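Local atomic coordinates of putative histidinol-phosphate aminotransferase (Burkholderia pseudomallei, PDB entry 3P1T), a protein that probably transfers an amino group from L-histidinol phosphate to 2-oxoglutarate, with pyridoxal 5'-phosphate as cofactor, in histidine biosynthesis. Residues Gly102-Ile107 and Leu112-Ile117; Gln159-Gln162 and Lys166-Ile169. All coordinates share one frame; numbering follows the deposited sequence. Where two conformers were deposited one is given.

Contact 1: residues Gly102-Ile107 and Leu112-Ile117; sequences GYRARI and LRHFEI
The imidazole of His-114 carries Ile-107 on one face and the side chain of Arg-104 at its edge. Ile-107 CD1 makes a CH-pi contact, 3.6 Å from the centroid of the His-114 ring and 15° off the ring normal. At the rim, Arg-104 CG lies 4.1 Å from His-114 CE1. The guanidinium of Arg-104 has the carboxylate of Glu-116 at its edge, the two planes only 15° apart. Arg-104 grips it side-on, with one nitrogen for each oxygen. Arg-104 NE donates to Glu-116 OE2 at 2.9 Å, and Arg-104 NH2 to Glu-116 OE1 at 3.2 Å in a nearly straight bond. This two-point salt bridge fixes the rotation of both groups. The Arg-104 chain is extended from CG to NE, which carries the charge past the histidine. Ile-107 CG1 also meets Leu-112 CD1 at 4.3 Å. His-114 NE2 is hydrogen-bonded to Thr-95, and Arg-104 makes a cation-pi contact with Trp-97. The contact joins the helix and second strand of a beta-alpha-beta unit made by strand 92-96, helix 102-107 and strand 113-117. Strand 113-117 pairs with strand 92-96 at the sheet edge, while Ile-107 and Leu-112 also touch helix 76-87.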
ATOM      1  N   GLY A 102       3.560   7.435 -16.212  1.00 37.41           N
ATOM      2  CA  GLY A 102       3.822   7.091 -14.821  1.00 35.71           C
ATOM      3  C   GLY A 102       5.279   7.137 -14.407  1.00 36.25           C
ATOM      4  O   GLY A 102       5.592   7.554 -13.284  1.00 35.34           O
ATOM      5  N   TYR A 103       6.180   6.710 -15.309  1.00 32.27           N
ATOM      6  CA  TYR A 103       7.625   6.700 -15.047  1.00 31.66           C
ATOM      7  C   TYR A 103       8.104   8.133 -14.872  1.00 36.08           C
ATOM      8  O   TYR A 103       8.806   8.410 -13.902  1.00 35.96           O
ATOM      9  CB  TYR A 103       8.411   5.969 -16.149  1.00 32.83           C
ATOM     10  CG  TYR A 103       7.782   4.669 -16.612  1.00 33.81           C
ATOM     11  CD1 TYR A 103       7.421   3.679 -15.701  1.00 33.93           C
ATOM     12  CD2 TYR A 103       7.616   4.399 -17.964  1.00 35.58           C
ATOM     13  CE1 TYR A 103       6.822   2.496 -16.120  1.00 31.48           C
ATOM     14  CE2 TYR A 103       7.070   3.194 -18.398  1.00 36.30           C
ATOM     15  CZ  TYR A 103       6.660   2.256 -17.471  1.00 38.98           C
ATOM     16  OH  TYR A 103       6.091   1.102 -17.910  1.00 40.02           O
ATOM     17  N   ARG A 104       7.623   9.065 -15.728  1.00 34.17           N
ATOM     18  CA  ARG A 104       7.931  10.498 -15.594  1.00 34.42           C
ATOM     19  C   ARG A 104       7.553  11.053 -14.207  1.00 37.49           C
ATOM     20  O   ARG A 104       8.312  11.837 -13.642  1.00 37.34           O
ATOM     21  CB  ARG A 104       7.201  11.321 -16.650  1.00 34.42           C
ATOM     22  CG  ARG A 104       8.020  11.650 -17.866  1.00 41.96           C
ATOM     23  CD  ARG A 104       7.260  12.620 -18.734  1.00 40.27           C
ATOM     24  NE  ARG A 104       8.084  13.075 -19.856  1.00 35.32           N
ATOM     25  CZ  ARG A 104       7.815  14.145 -20.594  1.00 41.10           C
ATOM     26  NH1 ARG A 104       6.768  14.906 -20.316  1.00 35.95           N
ATOM     27  NH2 ARG A 104       8.607  14.479 -21.598  1.00 19.97           N
ATOM     28  N   ALA A 105       6.375  10.654 -13.682  1.00 32.66           N
ATOM     29  CA  ALA A 105       5.826  11.084 -12.394  1.00 31.25           C
ATOM     30  C   ALA A 105       6.713  10.660 -11.244  1.00 36.68           C
ATOM     31  O   ALA A 105       6.964  11.472 -10.361  1.00 37.84           O
ATOM     32  CB  ALA A 105       4.435  10.522 -12.203  1.00 31.15           C
ATOM     33  N   ARG A 106       7.221   9.420 -11.273  1.00 33.24           N
ATOM     34  CA  ARG A 106       8.113   8.860 -10.237  1.00 32.30           C
ATOM     35  C   ARG A 106       9.527   9.459 -10.332  1.00 37.14           C
ATOM     36  O   ARG A 106      10.196   9.618  -9.301  1.00 36.79           O
ATOM     37  CB  ARG A 106       8.165   7.328 -10.360  1.00 29.67           C
ATOM     38  CG  ARG A 106       6.830   6.656 -10.043  1.00 30.28           C
ATOM     39  CD  ARG A 106       6.593   6.644  -8.543  1.00 37.78           C
ATOM     40  NE  ARG A 106       5.694   7.698  -8.089  1.00 37.50           N
ATOM     41  CZ  ARG A 106       5.596   8.121  -6.834  1.00 47.98           C
ATOM     42  NH1 ARG A 106       6.412   7.648  -5.900  1.00 30.94           N
ATOM     43  NH2 ARG A 106       4.725   9.065  -6.515  1.00 44.40           N
ATOM     44  N   ILE A 107       9.975   9.814 -11.558  1.00 33.92           N
ATOM     45  CA  ILE A 107      11.276  10.451 -11.783  1.00 34.60           C
ATOM     46  C   ILE A 107      11.187  11.914 -11.227  1.00 40.93           C
ATOM     47  O   ILE A 107      12.165  12.427 -10.685  1.00 42.75           O
ATOM     48  CB  ILE A 107      11.684  10.348 -13.287  1.00 37.43           C
ATOM     49  CG1 ILE A 107      12.224   8.915 -13.576  1.00 37.25           C
ATOM     50  CG2 ILE A 107      12.751  11.396 -13.665  1.00 37.32           C
ATOM     51  CD1 ILE A 107      12.157   8.445 -15.020  1.00 51.92           C
ATOM     52  N   LEU A 112      16.636  11.331  -9.921  1.00 37.37           N
ATOM     53  CA  LEU A 112      17.241  10.497 -10.946  1.00 35.19           C
ATOM     54  C   LEU A 112      17.462  11.237 -12.246  1.00 38.17           C
ATOM     55  O   LEU A 112      16.597  12.006 -12.680  1.00 37.74           O
ATOM     56  CB  LEU A 112      16.366   9.268 -11.241  1.00 34.05           C
ATOM     57  CG  LEU A 112      15.917   8.351 -10.096  1.00 36.16           C
ATOM     58  CD1 LEU A 112      14.894   7.372 -10.591  1.00 34.42           C
ATOM     59  CD2 LEU A 112      17.087   7.638  -9.432  1.00 37.37           C
ATOM     60  N   ARG A 113      18.601  10.939 -12.903  1.00 34.94           N
ATOM     61  CA  ARG A 113      18.938  11.361 -14.266  1.00 35.46           C
ATOM     62  C   ARG A 113      17.972  10.698 -15.240  1.00 38.66           C
ATOM     63  O   ARG A 113      17.543   9.554 -15.015  1.00 35.05           O
ATOM     64  CB  ARG A 113      20.390  11.011 -14.604  1.00 36.80           C
ATOM     65  CG  ARG A 113      21.379  12.076 -14.168  1.00 36.79           C
ATOM     66  CD  ARG A 113      22.752  11.505 -13.956  1.00 43.46           C
ATOM     67  NE  ARG A 113      23.379  11.023 -15.181  1.00 51.12           N
ATOM     68  CZ  ARG A 113      23.923   9.818 -15.315  1.00 77.56           C
ATOM     69  NH1 ARG A 113      23.906   8.956 -14.302  1.00 72.62           N
ATOM     70  NH2 ARG A 113      24.487   9.463 -16.463  1.00 68.45           N
ATOM     71  N   HIS A 114      17.581  11.425 -16.293  1.00 38.27           N
ATOM     72  CA  HIS A 114      16.586  10.881 -17.207  1.00 38.36           C
ATOM     73  C   HIS A 114      16.881  11.270 -18.661  1.00 42.21           C
ATOM     74  O   HIS A 114      17.209  12.428 -18.955  1.00 41.58           O
ATOM     75  CB  HIS A 114      15.193  11.395 -16.767  1.00 38.80           C
ATOM     76  CG  HIS A 114      14.010  10.765 -17.442  1.00 42.02           C
ATOM     77  ND1 HIS A 114      12.842  11.469 -17.628  1.00 43.35           N
ATOM     78  CD2 HIS A 114      13.848   9.514 -17.935  1.00 43.97           C
ATOM     79  CE1 HIS A 114      12.007  10.630 -18.225  1.00 42.86           C
ATOM     80  NE2 HIS A 114      12.565   9.443 -18.426  1.00 43.35           N
ATOM     81  N   PHE A 115      16.780  10.267 -19.553  1.00 38.36           N
ATOM     82  CA  PHE A 115      16.910  10.368 -21.004  1.00 38.21           C
ATOM     83  C   PHE A 115      15.726   9.666 -21.622  1.00 41.42           C
ATOM     84  O   PHE A 115      15.337   8.606 -21.137  1.00 41.48           O
ATOM     85  CB  PHE A 115      18.248   9.808 -21.524  1.00 40.32           C
ATOM     86  CG  PHE A 115      18.336   9.766 -23.044  1.00 42.50           C
ATOM     87  CD1 PHE A 115      18.576  10.922 -23.778  1.00 45.66           C
ATOM     88  CD2 PHE A 115      18.153   8.570 -23.741  1.00 44.65           C
ATOM     89  CE1 PHE A 115      18.627  10.881 -25.188  1.00 48.19           C
ATOM     90  CE2 PHE A 115      18.207   8.529 -25.148  1.00 48.49           C
ATOM     91  CZ  PHE A 115      18.448   9.684 -25.863  1.00 47.67           C
ATOM     92  N   GLU A 116      15.142  10.238 -22.679  1.00 38.15           N
ATOM     93  CA  GLU A 116      13.961   9.624 -23.294  1.00 37.49           C
ATOM     94  C   GLU A 116      14.173   9.247 -24.754  1.00 41.33           C
ATOM     95  O   GLU A 116      14.782  10.000 -25.511  1.00 41.11           O
ATOM     96  CB  GLU A 116      12.748  10.549 -23.207  1.00 38.08           C
ATOM     97  CG  GLU A 116      12.200  10.699 -21.806  1.00 39.06           C
ATOM     98  CD  GLU A 116      11.072  11.696 -21.707  1.00 42.38           C
ATOM     99  OE1 GLU A 116      11.174  12.784 -22.318  1.00 36.02           O
ATOM    100  OE2 GLU A 116      10.080  11.389 -21.012  1.00 29.81           O
ATOM    101  N   ILE A 117      13.636   8.070 -25.125  1.00 38.19           N
ATOM    102  CA  ILE A 117      13.641   7.515 -26.482  1.00 38.11           C
ATOM    103  C   ILE A 117      12.364   7.960 -27.173  1.00 42.06           C
ATOM    104  O   ILE A 117      11.268   7.647 -26.714  1.00 41.07           O
ATOM    105  CB  ILE A 117      13.788   5.965 -26.492  1.00 40.60           C
ATOM    106  CG1 ILE A 117      15.071   5.521 -25.800  1.00 40.41           C
ATOM    107  CG2 ILE A 117      13.707   5.410 -27.925  1.00 42.57           C
ATOM    108  CD1 ILE A 117      15.146   4.053 -25.537  1.00 39.57           C
TER

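Contact 2: residues Gln159-Gln162 and Lys166-Ile169; sequences QLRQ and KLLI
Helix residues Leu-160 and Arg-161 face Leu-167 of the following strand, and the backbones come nearest at Arg-161 and Leu-167, whose CA atoms are 7.3 Å apart. No hydrogen bond crosses between the segments. The contact is apolar and centres on one methyl group, Leu-167 CD2. Leu-160 CB lies 4.2 Å from Leu-167 CD2. Arg-161 CG lies 4.3 Å from the same Leu-167 CD2, so the methyl is touched by two successive helix residues. Leu-167 CB points toward the helix, and CG anti to the backbone N (chi1 -178°) carries the CD2 methyl out to it. Arg-161 starts out differently. Its CB points away from the strand, but the chain beyond is extended and returns past the leucine. Only its aliphatic part takes part in the packing here. Its charged end goes on to a salt bridge between NH2 and Glu-190, at the start of strand 190-195. Leu-160 and Leu-167 are both buried, and both also rest on Val-139 of strand 137-142. The contact joins the helix and second strand of the beta-alpha-beta unit of strand 137-142, helix 154-163 and strand 166-170. Strand 166-170 lies between strands 137-142 and 190-195 in the sheet, and Leu-160 also touches helix 127-130.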
ATOM      1  N   GLN A 159      18.870  -5.699 -28.980  1.00 51.42           N
ATOM      2  CA  GLN A 159      19.714  -4.515 -28.851  1.00 50.46           C
ATOM      3  C   GLN A 159      19.721  -4.016 -27.402  1.00 52.01           C
ATOM      4  O   GLN A 159      20.804  -3.760 -26.874  1.00 51.85           O
ATOM      5  CB  GLN A 159      19.242  -3.412 -29.799  1.00 51.89           C
ATOM      6  CG  GLN A 159      20.361  -2.470 -30.244  1.00 73.37           C
ATOM      7  CD  GLN A 159      19.905  -1.240 -31.007  1.00 93.89           C
ATOM      8  OE1 GLN A 159      20.593  -0.213 -31.012  1.00 91.16           O
ATOM      9  NE2 GLN A 159      18.747  -1.288 -31.661  1.00 84.28           N
ATOM     10  N   LEU A 160      18.538  -3.932 -26.743  1.00 46.11           N
ATOM     11  CA  LEU A 160      18.417  -3.486 -25.346  1.00 43.75           C
ATOM     12  C   LEU A 160      19.186  -4.390 -24.393  1.00 49.16           C
ATOM     13  O   LEU A 160      19.932  -3.888 -23.550  1.00 48.19           O
ATOM     14  CB  LEU A 160      16.956  -3.421 -24.899  1.00 42.21           C
ATOM     15  CG  LEU A 160      16.124  -2.310 -25.488  1.00 45.96           C
ATOM     16  CD1 LEU A 160      14.646  -2.664 -25.447  1.00 45.99           C
ATOM     17  CD2 LEU A 160      16.418  -0.995 -24.814  1.00 46.34           C
ATOM     18  N   ARG A 161      19.060  -5.725 -24.565  1.00 47.23           N
ATOM     19  CA  ARG A 161      19.721  -6.711 -23.707  1.00 46.62           C
ATOM     20  C   ARG A 161      21.261  -6.654 -23.831  1.00 54.40           C
ATOM     21  O   ARG A 161      21.940  -7.010 -22.863  1.00 55.39           O
ATOM     22  CB  ARG A 161      19.214  -8.112 -24.016  1.00 41.98           C
ATOM     23  CG  ARG A 161      17.863  -8.336 -23.376  1.00 45.66           C
ATOM     24  CD  ARG A 161      17.134  -9.573 -23.851  1.00 53.84           C
ATOM     25  NE  ARG A 161      15.854  -9.681 -23.148  1.00 55.66           N
ATOM     26  CZ  ARG A 161      14.747 -10.220 -23.651  1.00 64.10           C
ATOM     27  NH1 ARG A 161      14.738 -10.711 -24.887  1.00 42.61           N
ATOM     28  NH2 ARG A 161      13.634 -10.255 -22.928  1.00 48.40           N
ATOM     29  N   GLN A 162      21.790  -6.171 -24.990  1.00 52.61           N
ATOM     30  CA  GLN A 162      23.223  -6.043 -25.289  0.50 53.52           C
ATOM     31  C   GLN A 162      23.774  -4.686 -24.834  1.00 57.66           C
ATOM     32  O   GLN A 162      24.911  -4.611 -24.351  1.00 58.82           O
ATOM     33  CB  GLN A 162      23.487  -6.224 -26.802  0.50 55.73           C
ATOM     34  CG  GLN A 162      23.288  -7.656 -27.328  0.50 65.58           C
ATOM     35  CD  GLN A 162      23.554  -7.831 -28.816  0.50 78.52           C
ATOM     36  OE1 GLN A 162      23.968  -6.907 -29.531  0.50 73.57           O
ATOM     37  NE2 GLN A 162      23.329  -9.040 -29.317  0.50 65.93           N
ATOM     38  N   LYS A 166      20.740  -2.213 -16.929  1.00 39.96           N
ATOM     39  CA  LYS A 166      19.565  -2.862 -16.348  1.00 37.98           C
ATOM     40  C   LYS A 166      18.381  -2.665 -17.275  1.00 43.36           C
ATOM     41  O   LYS A 166      18.310  -1.639 -17.962  1.00 43.49           O
ATOM     42  CB  LYS A 166      19.229  -2.337 -14.935  1.00 37.75           C
ATOM     43  CG  LYS A 166      20.312  -2.554 -13.894  1.00 48.97           C
ATOM     44  CD  LYS A 166      20.587  -4.018 -13.595  1.00 53.85           C
ATOM     45  CE  LYS A 166      21.903  -4.131 -12.876  1.00 51.16           C
ATOM     46  NZ  LYS A 166      22.253  -5.543 -12.594  1.00 47.71           N
ATOM     47  N   LEU A 167      17.442  -3.628 -17.288  1.00 39.84           N
ATOM     48  CA  LEU A 167      16.233  -3.530 -18.104  1.00 39.02           C
ATOM     49  C   LEU A 167      15.005  -3.988 -17.326  1.00 43.04           C
ATOM     50  O   LEU A 167      15.001  -5.083 -16.760  1.00 45.45           O
ATOM     51  CB  LEU A 167      16.385  -4.364 -19.385  1.00 39.64           C
ATOM     52  CG  LEU A 167      15.223  -4.343 -20.382  1.00 43.36           C
ATOM     53  CD1 LEU A 167      15.046  -2.970 -21.014  1.00 44.25           C
ATOM     54  CD2 LEU A 167      15.420  -5.354 -21.462  1.00 39.96           C
ATOM     55  N   LEU A 168      13.973  -3.136 -17.286  1.00 35.81           N
ATOM     56  CA  LEU A 168      12.673  -3.452 -16.694  1.00 33.44           C
ATOM     57  C   LEU A 168      11.617  -3.434 -17.800  1.00 38.25           C
ATOM     58  O   LEU A 168      11.426  -2.397 -18.444  1.00 37.56           O
ATOM     59  CB  LEU A 168      12.283  -2.495 -15.545  1.00 31.63           C
ATOM     60  CG  LEU A 168      10.829  -2.636 -15.027  1.00 34.97           C
ATOM     61  CD1 LEU A 168      10.582  -4.008 -14.378  1.00 34.23           C
ATOM     62  CD2 LEU A 168      10.487  -1.524 -14.057  1.00 39.15           C
ATOM     63  N   ILE A 169      10.944  -4.567 -18.028  1.00 34.80           N
ATOM     64  CA  ILE A 169       9.878  -4.641 -19.020  1.00 34.20           C
ATOM     65  C   ILE A 169       8.565  -4.689 -18.276  1.00 37.71           C
ATOM     66  O   ILE A 169       8.304  -5.627 -17.532  1.00 38.14           O
ATOM     67  CB  ILE A 169      10.024  -5.825 -20.029  1.00 37.80           C
ATOM     68  CG1 ILE A 169      11.398  -5.794 -20.775  1.00 37.93           C
ATOM     69  CG2 ILE A 169       8.829  -5.870 -21.028  1.00 37.65           C
ATOM     70  CD1 ILE A 169      11.659  -4.539 -21.712  1.00 35.96           C
TER

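Overall arrangement
Contacts 1 and 2 follow one another along the chain, and each joins the helix of a beta-alpha-beta unit to its second strand. Both units belong to the same seven-stranded mixed sheet, the core of the large domain in this aminotransferase fold. In contact 1 the strand is an outermost one; in contact 2 it is interior, with strands 137-142 and 92-96 lying between. The contact centres are about 16 Å apart; the nearest atoms, about 5 Å apart, do not touch. Tyr-103 OH of contact 1 is hydrogen-bonded with OD2 of Asp-170, which follows Ile-169 of contact 2. Asp-170 is probably the family's aspartate facing the pyridine nitrogen of pyridoxal phosphate, which would put this bond beside the cofactor pocket.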